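Local coordinates for putative secreted protein (Pseudomonas aeruginosa, PDB 3NPD) that is of unknown function but is probably secreted and quorum-sensing-regulated, belonging to a Pseudomonas-specific family of putative virulence factors, at residues 30-35 / 46-51; 41-45 / 86-90; 66-70 / 104-108. The contacts are given in a common frame with arbitrary orientation. Residues are numbered along the deposited sequence.

Contact 1. Residues 30-35 / 46-51; sequences EDILDQ and NHLSVR. With SO4 (sulfate ion), chain B.
A beta hairpin shows how an antiparallel pair absorbs a bulge-like irregularity, here at Gln35, within otherwise regular pairing. Build 32-35 and 46-50 as strands whose axes approach to 4.7 Å at 154°. Pair Ile32 with Val50 and Asp34 with Leu48 at non-hydrogen-bonded sites (CA-CA 4.7 Å each), and Leu33 with Ser49 at the hydrogen-bonded site between them (CA-CA 5.2 Å). Ser49 is the most covered residue: its N donates to Leu33 O and its O accepts Leu33 N, both 3.0 Å. Its p rotamer sets OG 3.4 Å from Leu33 CB and 2.8 Å from a water that donates to Asp31 O (3.1 Å). Gln35 comes next. Its psi of 7° breaks the extended run, yet Gln35 N still reaches His47 O at 2.8 Å; since His47 also pairs through its backbone with Gly36, two residues face one, consistent with a beta bulge. The m,t side chain of Gln35 lies across the partner strand, NE2 3.6 Å from Ser49 CB. Arg51, at the N-cap of helix 52-60, finishes the open end: its N donates to Asp31 O (2.9 Å), CD rests 3.5 Å from Glu30 O, and NH1 binds a sulfate O4 at 2.8 Å. On the Ile32 face, Ile32 CG2 meets Leu48 CD2 at 3.6 Å, and Asn46 ND2 donates to Asp34 OD1 at 2.9 Å. Leu48 and Val50 continue from this face onto Phe93 of strand 88-95, Val50 also touches Met58 of helix 52-60, and Leu33 and Ser49 pack against Tyr96 beyond the opposite face.

Contact 2. Residues 41-45 / 86-90; sequences GNQLI and GAILT
Parallel strands far apart in sequence depend on staggered backbone bonds. Strands 43-45 and 88-90 run 4.7 Å apart at 24°, with Gln43 beside Ile88 (CA-CA 4.6 Å), Leu44 beside Leu89 (5.1 Å) and Ile45 beside Thr90 (4.6 Å). Ile88 N donates to Asn42 O (2.8 Å), Leu44 N to Ile88 O (2.8 Å) and Thr90 N to Leu44 O (2.9 Å), so Leu44 spends both its N and its O on this neighbour. On the outer edges, Ile45 bonds through its backbone to Thr38 and Leu89 to Phe107; Thr90 also bonds to Asn46, and Gly41 O accepts from Ser10 OG. Among the side chains, Thr90 OG1 (m rotamer) donates to Gln43 OE1 at 2.7 Å, and that oxygen also accepts from Arg106 NE. At the entry, a water accepts from Asn42 ND2 (3.0 Å) and donates to Gly86 O (2.8 Å). Gly86, at positive phi, is the C-prime residue of a Schellman motif (Gly86 N to Leu83 O, Ala87 N to Leu82 O) that ends helix 77-83. Because strands 43-50 and 88-95 are parallel neighbours joined through helices 52-60, 62-74 and 77-83, the connection is a beta-alpha-beta crossover. Leu44 (t,p) meets Leu89, CD2 to CD1 4.0 Å, beneath helices 4-21 and 77-83, while strands 32-40 and 101-107 lie on the outer sides of the pair.

Contact 3. Residues 66-70 / 104-108; sequences RSQLG and TERFD. With EDO (1,2-ethanediol), chain H.
One guanidinium does two jobs at right angles: Arg66 lies flat on the Phe107 ring while its edge serves hydrogen bonds. The planes are 8° apart and the centres 4.2 Å, with Arg66 CZ 33° off the normal through the ring centroid, an off-centre cation-pi stack. A fully extended t,t,t side chain carries the group there from the helix. In its own plane, Arg66 NH1 forms a salt bridge with Glu105 OE1 at 2.9 Å, and both NH1 and NH2 donate to Arg106 O at 2.9 Å each, a two-pronged hold on one carbonyl. NH2 also donates to O1 of a bound 1,2-ethanediol (2.8 Å), which bonds Ser111 OG as well. Glu105 and Arg106 sit on strand 104-107, which helix 66-70 crosses at 41° with axes 9.4 Å apart; Arg66 lies nearest Glu105 (CA-CA 6.4 Å) and Gly70 nearest Phe107 (7.1 Å). This is helix-on-sheet packing in an alpha+beta fold, helix 62-74 covering the edge strand 101-107. Alternation along that strand points Glu105 and Phe107 toward the helix and Arg106 away, to the face where its NE meets Gln43. Phe107, at chi1 m, fits against the helix: CZ is 3.7 Å from Leu69 CB and 3.5 Å from Arg66 O, and CE2 is 3.4 Å from Gly70 CA. A beta carbon at Gly70 would come within 3.2 Å of CE2, so the bare backbone permits the close fit. Leu69 (m,t) reaches Glu105 CB with CD1 at 3.9 Å and continues onto Phe93 of strand 88-95.

In the fold
The contacts cut across one mixed sheet. Contacts 1 and 2 share strand 43-50, their centres 19 Å apart on opposite sides of the chain's centre, and meet where Asn46 N comes 2.9 Å from Thr90 O. Contact 3 lies about 12 Å, centre to centre, from contact 2, joined to it by Leu89 O and Phe107 N at 2.8 Å; contacts 1 and 3 do not touch, their nearest atoms being about 6 Å apart. The Cys74-Cys112 disulfide ties helix 62-74 to helix 109-112, beyond contact 3. No active site is known. CXS, probably from crystallisation, lies about 4 Å from the side chains of Ile32, Ile88 and Arg66, but the isoleucines are too far apart for one molecule.

Contact 1. Residues 30-35 / 46-51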
ATOM      1  N   GLU A  30      -7.330   0.554 -16.730  1.00 24.07           N
ATOM      2  CA  GLU A  30      -8.534   1.330 -16.956  1.00 24.19           C
ATOM      3  C   GLU A  30      -9.349   1.630 -15.678  1.00 19.89           C
ATOM      4  O   GLU A  30     -10.093   2.608 -15.659  1.00 24.38           O
ATOM      5  CB  GLU A  30      -9.469   0.584 -17.947  1.00 29.24           C
ATOM      6  CG  GLU A  30      -8.946   0.471 -19.397  1.00 40.55           C
ATOM      7  CD  GLU A  30      -8.882   1.787 -20.178  1.00 59.70           C
ATOM      8  OE1 GLU A  30      -9.412   2.818 -19.694  1.00 72.20           O
ATOM      9  OE2 GLU A  30      -8.301   1.776 -21.301  1.00 68.75           O
ATOM     10  N   ASP A  31      -9.233   0.762 -14.679  1.00 21.81           N
ATOM     11  CA  ASP A  31     -10.020   0.864 -13.437  1.00 19.28           C
ATOM     12  C   ASP A  31      -9.270   1.396 -12.229  1.00 22.01           C
ATOM     13  O   ASP A  31      -9.924   1.897 -11.323  1.00 20.82           O
ATOM     14  CB  ASP A  31     -10.598  -0.480 -13.061  1.00 22.01           C
ATOM     15  CG  ASP A  31     -11.589  -1.004 -14.080  1.00 18.78           C
ATOM     16  OD1 ASP A  31     -12.452  -0.227 -14.543  1.00 27.62           O
ATOM     17  OD2 ASP A  31     -11.500  -2.217 -14.329  1.00 25.44           O
ATOM     18  N   ILE A  32      -7.939   1.316 -12.220  1.00 19.13           N
ATOM     19  CA  ILE A  32      -7.168   1.623 -11.020  1.00 17.51           C
ATOM     20  C   ILE A  32      -6.159   2.735 -11.285  1.00 16.16           C
ATOM     21  O   ILE A  32      -5.332   2.611 -12.188  1.00 18.13           O
ATOM     22  CB  ILE A  32      -6.453   0.372 -10.487  1.00 19.32           C
ATOM     23  CG1 ILE A  32      -7.449  -0.714 -10.061  1.00 22.21           C
ATOM     24  CG2 ILE A  32      -5.593   0.698  -9.282  1.00 18.12           C
ATOM     25  CD1 ILE A  32      -6.815  -2.053  -9.897  1.00 26.33           C
ATOM     26  N   LEU A  33      -6.198   3.780 -10.446  1.00 15.55           N
ATOM     27  CA  LEU A  33      -5.182   4.844 -10.417  1.00 16.46           C
ATOM     28  C   LEU A  33      -4.270   4.624  -9.223  1.00 16.65           C
ATOM     29  O   LEU A  33      -4.734   4.486  -8.085  1.00 15.21           O
ATOM     30  CB  LEU A  33      -5.756   6.273 -10.308  1.00 17.61           C
ATOM     31  CG  LEU A  33      -6.419   7.023 -11.425  1.00 28.94           C
ATOM     32  CD1 LEU A  33      -6.810   8.392 -10.889  1.00 19.77           C
ATOM     33  CD2 LEU A  33      -5.457   7.144 -12.623  1.00 20.20           C
ATOM     34  N   ASP A  34      -2.983   4.580  -9.503  1.00 15.59           N
ATOM     35  CA  ASP A  34      -1.969   4.633  -8.458  1.00 14.72           C
ATOM     36  C   ASP A  34      -1.843   6.120  -8.031  1.00 16.39           C
ATOM     37  O   ASP A  34      -1.347   6.970  -8.794  1.00 15.33           O
ATOM     38  CB  ASP A  34      -0.652   4.072  -8.990  1.00 15.97           C
ATOM     39  CG  ASP A  34       0.457   4.028  -7.941  1.00 19.23           C
ATOM     40  OD1 ASP A  34       0.323   4.559  -6.805  1.00 17.16           O
ATOM     41  OD2 ASP A  34       1.511   3.468  -8.302  1.00 20.92           O
ATOM     42  N   GLN A  35      -2.227   6.424  -6.806  1.00 14.91           N
ATOM     43  CA  GLN A  35      -2.229   7.812  -6.285  1.00 14.58           C
ATOM     44  C   GLN A  35      -1.004   8.137  -5.462  1.00 15.97           C
ATOM     45  O   GLN A  35      -0.932   9.219  -4.893  1.00 17.55           O
ATOM     46  CB  GLN A  35      -3.491   8.091  -5.478  1.00 15.75           C
ATOM     47  CG  GLN A  35      -4.756   7.785  -6.227  1.00 16.29           C
ATOM     48  CD  GLN A  35      -5.960   7.927  -5.345  1.00 21.47           C
ATOM     49  OE1 GLN A  35      -6.012   7.351  -4.270  1.00 26.16           O
ATOM     50  NE2 GLN A  35      -6.932   8.640  -5.802  1.00 21.27           N
ATOM     51  N   ASN A  46       0.321   2.854   0.047  1.00 13.66           N
ATOM     52  CA  ASN A  46       0.100   3.133  -1.350  1.00 14.22           C
ATOM     53  C   ASN A  46      -1.399   3.348  -1.428  1.00 12.50           C
ATOM     54  O   ASN A  46      -2.200   2.453  -1.075  1.00 16.31           O
ATOM     55  CB  ASN A  46       0.560   1.915  -2.194  1.00 17.33           C
ATOM     56  CG  ASN A  46       0.592   2.148  -3.701  1.00 16.27           C
ATOM     57  OD1 ASN A  46       0.794   1.184  -4.444  1.00 17.11           O
ATOM     58  ND2 ASN A  46       0.362   3.383  -4.169  1.00 13.08           N
ATOM     59  N   HIS A  47      -1.798   4.527  -1.875  1.00 13.12           N
ATOM     60  CA  HIS A  47      -3.187   4.858  -2.058  1.00 14.20           C
ATOM     61  C   HIS A  47      -3.528   4.611  -3.517  1.00 12.66           C
ATOM     62  O   HIS A  47      -2.816   5.085  -4.396  1.00 13.47           O
ATOM     63  CB  HIS A  47      -3.394   6.344  -1.766  1.00 11.46           C
ATOM     64  CG  HIS A  47      -2.969   6.759  -0.374  1.00 13.10           C
ATOM     65  ND1 HIS A  47      -3.827   6.810   0.706  1.00 15.18           N
ATOM     66  CD2 HIS A  47      -1.768   7.163   0.088  1.00 14.31           C
ATOM     67  CE1 HIS A  47      -3.164   7.209   1.778  1.00 17.01           C
ATOM     68  NE2 HIS A  47      -1.911   7.430   1.432  1.00 14.73           N
ATOM     69  N   LEU A  48      -4.645   3.914  -3.765  1.00 13.82           N
ATOM     70  CA  LEU A  48      -5.128   3.665  -5.103  1.00 14.78           C
ATOM     71  C   LEU A  48      -6.643   3.923  -5.149  1.00 15.55           C
ATOM     72  O   LEU A  48      -7.348   3.669  -4.140  1.00 14.45           O
ATOM     73  CB  LEU A  48      -4.804   2.260  -5.553  1.00 16.97           C
ATOM     74  CG  LEU A  48      -3.301   1.883  -5.604  1.00 15.09           C
ATOM     75  CD1 LEU A  48      -2.938   1.053  -4.348  1.00 18.57           C
ATOM     76  CD2 LEU A  48      -2.949   1.176  -6.927  1.00 15.27           C
ATOM     77  N   SER A  49      -7.128   4.462  -6.275  1.00 15.18           N
ATOM     78  CA  SER A  49      -8.582   4.613  -6.496  1.00 12.93           C
ATOM     79  C   SER A  49      -8.993   3.526  -7.479  1.00 15.09           C
ATOM     80  O   SER A  49      -8.204   3.137  -8.357  1.00 15.47           O
ATOM     81  CB  SER A  49      -9.003   5.987  -7.023  1.00 15.19           C
ATOM     82  OG  SER A  49      -8.464   6.274  -8.270  1.00 19.61           O
ATOM     83  N   VAL A  50     -10.232   3.085  -7.345  1.00 15.51           N
ATOM     84  CA  VAL A  50     -10.787   1.960  -8.119  1.00 14.86           C
ATOM     85  C   VAL A  50     -12.148   2.383  -8.603  1.00 17.46           C
ATOM     86  O   VAL A  50     -12.975   2.824  -7.808  1.00 16.42           O
ATOM     87  CB  VAL A  50     -10.974   0.680  -7.276  1.00 19.73           C
ATOM     88  CG1 VAL A  50     -11.336  -0.508  -8.194  1.00 20.56           C
ATOM     89  CG2 VAL A  50      -9.754   0.373  -6.541  1.00 20.90           C
ATOM     90  N   ARG A  51     -12.412   2.181  -9.890  1.00 14.37           N
ATOM     91  CA  ARG A  51     -13.752   2.409 -10.425  1.00 17.17           C
ATOM     92  C   ARG A  51     -14.757   1.402  -9.868  1.00 15.62           C
ATOM     93  O   ARG A  51     -14.395   0.321  -9.408  1.00 15.75           O
ATOM     94  CB  ARG A  51     -13.733   2.475 -11.938  1.00 17.74           C
ATOM     95  CG  ARG A  51     -12.966   3.755 -12.363  1.00 20.99           C
ATOM     96  CD  ARG A  51     -12.812   3.922 -13.841  1.00 26.94           C
ATOM     97  NE  ARG A  51     -12.075   5.176 -14.143  1.00 32.98           N
ATOM     98  CZ  ARG A  51     -12.622   6.381 -14.379  1.00 33.69           C
ATOM     99  NH1 ARG A  51     -13.947   6.548 -14.356  1.00 21.55           N
ATOM    100  NH2 ARG A  51     -11.827   7.434 -14.657  1.00 33.19           N
TER
HETATM  101  S   SO4 B   1     -16.913   4.742 -12.007  1.00 40.86           S
HETATM  102  O1  SO4 B   1     -16.291   4.684 -10.669  1.00 28.43           O
HETATM  103  O2  SO4 B   1     -17.080   3.455 -12.699  1.00 44.78           O
HETATM  104  O3  SO4 B   1     -18.241   5.333 -11.872  1.00 47.19           O
HETATM  105  O4  SO4 B   1     -16.061   5.562 -12.892  1.00 41.13           O
HETATM  106  O   HOH W   1      -9.710   4.889 -10.366  1.00 19.98           O
HETATM  107  O   HOH W   2       1.149   0.784  -7.115  1.00 25.60           O
HETATM  108  O   HOH W   3      -7.179   5.827  -2.154  1.00 20.40           O

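Contact 2. Residues 41-45 / 86-90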
ATOM      1  N   GLY A  41       3.330   6.468  10.766  1.00 17.35           N
ATOM      2  CA  GLY A  41       4.087   5.631  11.687  1.00 16.41           C
ATOM      3  C   GLY A  41       5.031   4.693  10.944  1.00 16.08           C
ATOM      4  O   GLY A  41       5.841   5.143  10.116  1.00 16.00           O
ATOM      5  N   ASN A  42       4.845   3.393  11.181  1.00 15.65           N
ATOM      6  CA  ASN A  42       5.638   2.352  10.530  1.00 15.14           C
ATOM      7  C   ASN A  42       5.004   1.819   9.218  1.00 12.89           C
ATOM      8  O   ASN A  42       5.519   0.864   8.656  1.00 14.72           O
ATOM      9  CB  ASN A  42       5.975   1.186  11.484  1.00 17.88           C
ATOM     10  CG  ASN A  42       4.750   0.408  11.921  1.00 23.05           C
ATOM     11  OD1 ASN A  42       3.611   0.850  11.717  1.00 18.22           O
ATOM     12  ND2 ASN A  42       4.969  -0.729  12.537  1.00 28.03           N
ATOM     13  N   GLN A  43       3.922   2.436   8.743  1.00 12.41           N
ATOM     14  CA  GLN A  43       3.228   2.023   7.550  1.00 14.18           C
ATOM     15  C   GLN A  43       3.589   2.906   6.370  1.00 15.87           C
ATOM     16  O   GLN A  43       3.437   4.129   6.424  1.00 15.47           O
ATOM     17  CB  GLN A  43       1.703   2.103   7.715  1.00 16.06           C
ATOM     18  CG  GLN A  43       1.184   1.116   8.700  1.00 15.60           C
ATOM     19  CD  GLN A  43      -0.313   1.135   8.855  1.00 23.10           C
ATOM     20  OE1 GLN A  43      -1.074   1.153   7.887  1.00 15.18           O
ATOM     21  NE2 GLN A  43      -0.744   1.084  10.097  1.00 24.78           N
ATOM     22  N   LEU A  44       4.065   2.273   5.309  1.00 13.10           N
ATOM     23  CA  LEU A  44       4.184   2.881   3.977  1.00 12.76           C
ATOM     24  C   LEU A  44       2.884   2.541   3.248  1.00 13.16           C
ATOM     25  O   LEU A  44       2.608   1.367   2.997  1.00 14.22           O
ATOM     26  CB  LEU A  44       5.389   2.295   3.220  1.00 13.79           C
ATOM     27  CG  LEU A  44       5.597   2.777   1.784  1.00 16.63           C
ATOM     28  CD1 LEU A  44       5.798   4.315   1.743  1.00 14.16           C
ATOM     29  CD2 LEU A  44       6.772   2.024   1.097  1.00 14.19           C
ATOM     30  N   ILE A  45       2.123   3.546   2.897  1.00 12.94           N
ATOM     31  CA  ILE A  45       0.768   3.363   2.386  1.00 13.84           C
ATOM     32  C   ILE A  45       0.752   3.759   0.925  1.00 12.82           C
ATOM     33  O   ILE A  45       1.095   4.899   0.601  1.00 14.15           O
ATOM     34  CB  ILE A  45      -0.252   4.238   3.141  1.00 14.83           C
ATOM     35  CG1 ILE A  45      -0.262   3.989   4.631  1.00 14.24           C
ATOM     36  CG2 ILE A  45      -1.709   4.061   2.527  1.00 13.17           C
ATOM     37  CD1 ILE A  45      -0.854   5.105   5.466  1.00 17.01           C
ATOM     38  N   GLY A  86      11.029  -3.597  10.123  1.00 17.59           N
ATOM     39  CA  GLY A  86       9.894  -3.395  11.012  1.00 17.00           C
ATOM     40  C   GLY A  86       8.775  -2.620  10.373  1.00 16.96           C
ATOM     41  O   GLY A  86       7.826  -2.278  11.073  1.00 17.70           O
ATOM     42  N   ALA A  87       8.853  -2.373   9.060  1.00 16.04           N
ATOM     43  CA  ALA A  87       7.778  -1.592   8.374  1.00 14.41           C
ATOM     44  C   ALA A  87       6.563  -2.484   8.048  1.00 12.86           C
ATOM     45  O   ALA A  87       6.640  -3.712   8.079  1.00 16.38           O
ATOM     46  CB  ALA A  87       8.261  -0.887   7.083  1.00 14.15           C
ATOM     47  N   ILE A  88       5.451  -1.802   7.785  1.00 14.39           N
ATOM     48  CA  ILE A  88       4.237  -2.421   7.281  1.00 15.48           C
ATOM     49  C   ILE A  88       3.973  -1.772   5.934  1.00 15.47           C
ATOM     50  O   ILE A  88       4.106  -0.530   5.796  1.00 18.20           O
ATOM     51  CB  ILE A  88       3.057  -2.161   8.235  1.00 16.62           C
ATOM     52  CG1 ILE A  88       3.249  -2.955   9.512  1.00 16.12           C
ATOM     53  CG2 ILE A  88       1.694  -2.534   7.567  1.00 14.44           C
ATOM     54  CD1 ILE A  88       2.312  -2.465  10.670  1.00 17.78           C
ATOM     55  N   LEU A  89       3.691  -2.603   4.932  1.00 14.31           N
ATOM     56  CA  LEU A  89       3.217  -2.154   3.620  1.00 14.35           C
ATOM     57  C   LEU A  89       1.691  -2.187   3.680  1.00 13.01           C
ATOM     58  O   LEU A  89       1.100  -3.220   3.927  1.00 13.13           O
ATOM     59  CB  LEU A  89       3.787  -3.004   2.461  1.00 14.76           C
ATOM     60  CG  LEU A  89       4.826  -2.311   1.589  1.00 27.34           C
ATOM     61  CD1 LEU A  89       4.271  -1.032   0.865  1.00 25.28           C
ATOM     62  CD2 LEU A  89       6.062  -2.055   2.497  1.00 25.99           C
ATOM     63  N   THR A  90       1.064  -1.058   3.385  1.00 13.30           N
ATOM     64  CA  THR A  90      -0.386  -0.930   3.415  1.00 13.78           C
ATOM     65  C   THR A  90      -0.898  -0.503   2.048  1.00 13.94           C
ATOM     66  O   THR A  90      -0.395   0.475   1.495  1.00 13.55           O
ATOM     67  CB  THR A  90      -0.818   0.113   4.446  1.00 16.30           C
ATOM     68  OG1 THR A  90      -0.380  -0.349   5.722  1.00 15.80           O
ATOM     69  CG2 THR A  90      -2.379   0.327   4.440  1.00 13.45           C
TER
HETATM   70  O   HOH W   4       7.741  -1.122  13.641  1.00 29.27           O

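Contact 3. Residues 66-70 / 104-108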
ATOM      1  N   ARG A  66      -6.181 -10.003  -1.317  1.00 14.63           N
ATOM      2  CA  ARG A  66      -5.107  -9.955  -0.346  1.00 13.95           C
ATOM      3  C   ARG A  66      -3.983 -10.884  -0.767  1.00 15.14           C
ATOM      4  O   ARG A  66      -2.801 -10.518  -0.710  1.00 14.87           O
ATOM      5  CB  ARG A  66      -5.590 -10.355   1.030  1.00 13.79           C
ATOM      6  CG  ARG A  66      -4.442 -10.295   2.069  1.00 13.80           C
ATOM      7  CD  ARG A  66      -4.816 -10.638   3.501  1.00 17.99           C
ATOM      8  NE  ARG A  66      -3.613 -10.651   4.322  1.00 15.92           N
ATOM      9  CZ  ARG A  66      -2.966  -9.555   4.777  1.00 15.65           C
ATOM     10  NH1 ARG A  66      -3.383  -8.334   4.485  1.00 15.59           N
ATOM     11  NH2 ARG A  66      -1.851  -9.702   5.504  1.00 16.04           N
ATOM     12  N   SER A  67      -4.369 -12.063  -1.230  1.00 17.95           N
ATOM     13  CA  SER A  67      -3.386 -13.076  -1.608  1.00 20.53           C
ATOM     14  C   SER A  67      -2.528 -12.593  -2.791  1.00 20.18           C
ATOM     15  O   SER A  67      -1.317 -12.761  -2.787  1.00 19.80           O
ATOM     16  CB  SER A  67      -4.078 -14.425  -1.917  1.00 23.14           C
ATOM     17  OG  SER A  67      -3.125 -15.400  -2.291  1.00 30.28           O
ATOM     18  N   GLN A  68      -3.168 -11.972  -3.768  1.00 18.24           N
ATOM     19  CA  GLN A  68      -2.451 -11.420  -4.936  1.00 19.84           C
ATOM     20  C   GLN A  68      -1.543 -10.260  -4.552  1.00 20.41           C
ATOM     21  O   GLN A  68      -0.408 -10.172  -5.039  1.00 20.42           O
ATOM     22  CB  GLN A  68      -3.404 -10.947  -5.992  1.00 21.87           C
ATOM     23  CG  GLN A  68      -4.178 -12.055  -6.615  1.00 26.32           C
ATOM     24  CD  GLN A  68      -5.197 -11.524  -7.632  1.00 35.55           C
ATOM     25  OE1 GLN A  68      -4.810 -10.925  -8.633  1.00 34.42           O
ATOM     26  NE2 GLN A  68      -6.498 -11.735  -7.366  1.00 36.30           N
ATOM     27  N   LEU A  69      -2.063  -9.357  -3.732  1.00 18.82           N
ATOM     28  CA  LEU A  69      -1.244  -8.264  -3.160  1.00 17.20           C
ATOM     29  C   LEU A  69      -0.053  -8.794  -2.387  1.00 18.27           C
ATOM     30  O   LEU A  69       1.050  -8.324  -2.590  1.00 19.79           O
ATOM     31  CB  LEU A  69      -2.042  -7.312  -2.288  1.00 20.02           C
ATOM     32  CG  LEU A  69      -3.040  -6.414  -3.004  1.00 20.21           C
ATOM     33  CD1 LEU A  69      -3.924  -5.739  -1.992  1.00 20.51           C
ATOM     34  CD2 LEU A  69      -2.347  -5.350  -3.915  1.00 22.57           C
ATOM     35  N   GLY A  70      -0.283  -9.772  -1.539  1.00 18.76           N
ATOM     36  CA  GLY A  70       0.780 -10.431  -0.722  1.00 17.72           C
ATOM     37  C   GLY A  70       1.862 -11.035  -1.582  1.00 22.00           C
ATOM     38  O   GLY A  70       3.044 -10.838  -1.298  1.00 23.99           O
ATOM     39  N   THR A 104      -8.563  -2.435   2.356  1.00 13.83           N
ATOM     40  CA  THR A 104      -7.344  -1.990   3.019  1.00 11.32           C
ATOM     41  C   THR A 104      -6.581  -3.250   3.438  1.00 12.88           C
ATOM     42  O   THR A 104      -7.077  -4.039   4.246  1.00 14.51           O
ATOM     43  CB  THR A 104      -7.602  -1.039   4.204  1.00 14.30           C
ATOM     44  OG1 THR A 104      -8.543  -0.025   3.808  1.00 14.47           O
ATOM     45  CG2 THR A 104      -6.292  -0.333   4.612  1.00 15.43           C
ATOM     46  N   GLU A 105      -5.374  -3.401   2.921  1.00 11.65           N
ATOM     47  CA  GLU A 105      -4.619  -4.651   3.148  1.00 10.84           C
ATOM     48  C   GLU A 105      -3.206  -4.294   3.629  1.00 14.63           C
ATOM     49  O   GLU A 105      -2.466  -3.569   2.942  1.00 15.36           O
ATOM     50  CB  GLU A 105      -4.546  -5.483   1.852  1.00 13.40           C
ATOM     51  CG  GLU A 105      -5.913  -6.033   1.416  1.00 16.26           C
ATOM     52  CD  GLU A 105      -6.634  -6.909   2.473  1.00 16.62           C
ATOM     53  OE1 GLU A 105      -5.959  -7.555   3.297  1.00 15.11           O
ATOM     54  OE2 GLU A 105      -7.894  -7.023   2.434  1.00 15.33           O
ATOM     55  N   ARG A 106      -2.864  -4.777   4.830  1.00 13.34           N
ATOM     56  CA  ARG A 106      -1.566  -4.538   5.442  1.00 13.09           C
ATOM     57  C   ARG A 106      -0.744  -5.811   5.492  1.00 13.05           C
ATOM     58  O   ARG A 106      -1.255  -6.929   5.796  1.00 14.29           O
ATOM     59  CB  ARG A 106      -1.725  -4.052   6.868  1.00 12.53           C
ATOM     60  CG  ARG A 106      -2.502  -2.770   6.926  1.00 12.84           C
ATOM     61  CD  ARG A 106      -2.674  -2.205   8.345  1.00 13.70           C
ATOM     62  NE  ARG A 106      -3.367  -0.919   8.222  1.00 14.44           N
ATOM     63  CZ  ARG A 106      -4.680  -0.741   8.053  1.00 12.56           C
ATOM     64  NH1 ARG A 106      -5.504  -1.757   7.995  1.00 15.87           N
ATOM     65  NH2 ARG A 106      -5.177   0.484   7.869  1.00 13.98           N
ATOM     66  N   PHE A 107       0.563  -5.626   5.312  1.00 13.99           N
ATOM     67  CA  PHE A 107       1.516  -6.719   5.304  1.00 13.73           C
ATOM     68  C   PHE A 107       2.734  -6.371   6.123  1.00 14.38           C
ATOM     69  O   PHE A 107       3.304  -5.293   5.936  1.00 14.21           O
ATOM     70  CB  PHE A 107       1.979  -7.044   3.871  1.00 13.21           C
ATOM     71  CG  PHE A 107       0.852  -7.380   2.941  1.00 13.05           C
ATOM     72  CD1 PHE A 107       0.137  -6.336   2.258  1.00 14.14           C
ATOM     73  CD2 PHE A 107       0.422  -8.698   2.786  1.00 18.49           C
ATOM     74  CE1 PHE A 107      -0.945  -6.654   1.427  1.00 14.94           C
ATOM     75  CE2 PHE A 107      -0.695  -9.002   1.934  1.00 14.86           C
ATOM     76  CZ  PHE A 107      -1.367  -7.988   1.272  1.00 14.88           C
ATOM     77  N   ASP A 108       3.193  -7.302   6.971  1.00 15.14           N
ATOM     78  CA  ASP A 108       4.466  -7.164   7.710  1.00 13.18           C
ATOM     79  C   ASP A 108       5.340  -8.373   7.398  1.00 14.12           C
ATOM     80  O   ASP A 108       4.952  -9.225   6.566  1.00 17.01           O
ATOM     81  CB  ASP A 108       4.269  -6.879   9.215  1.00 15.36           C
ATOM     82  CG  ASP A 108       3.651  -8.045  10.014  1.00 18.19           C
ATOM     83  OD1 ASP A 108       3.403  -9.136   9.495  1.00 16.67           O
ATOM     84  OD2 ASP A 108       3.392  -7.813  11.222  1.00 25.14           O
TER
HETATM   85  C1  EDO H   7      -1.022 -13.104   7.220  1.00 38.00           C
HETATM   86  O1  EDO H   7      -1.055 -12.318   6.013  1.00 44.27           O
HETATM   87  C2  EDO H   7      -1.348 -12.236   8.405  1.00 38.63           C
HETATM   88  O2  EDO H   7      -0.340 -11.221   8.543  1.00 32.42           O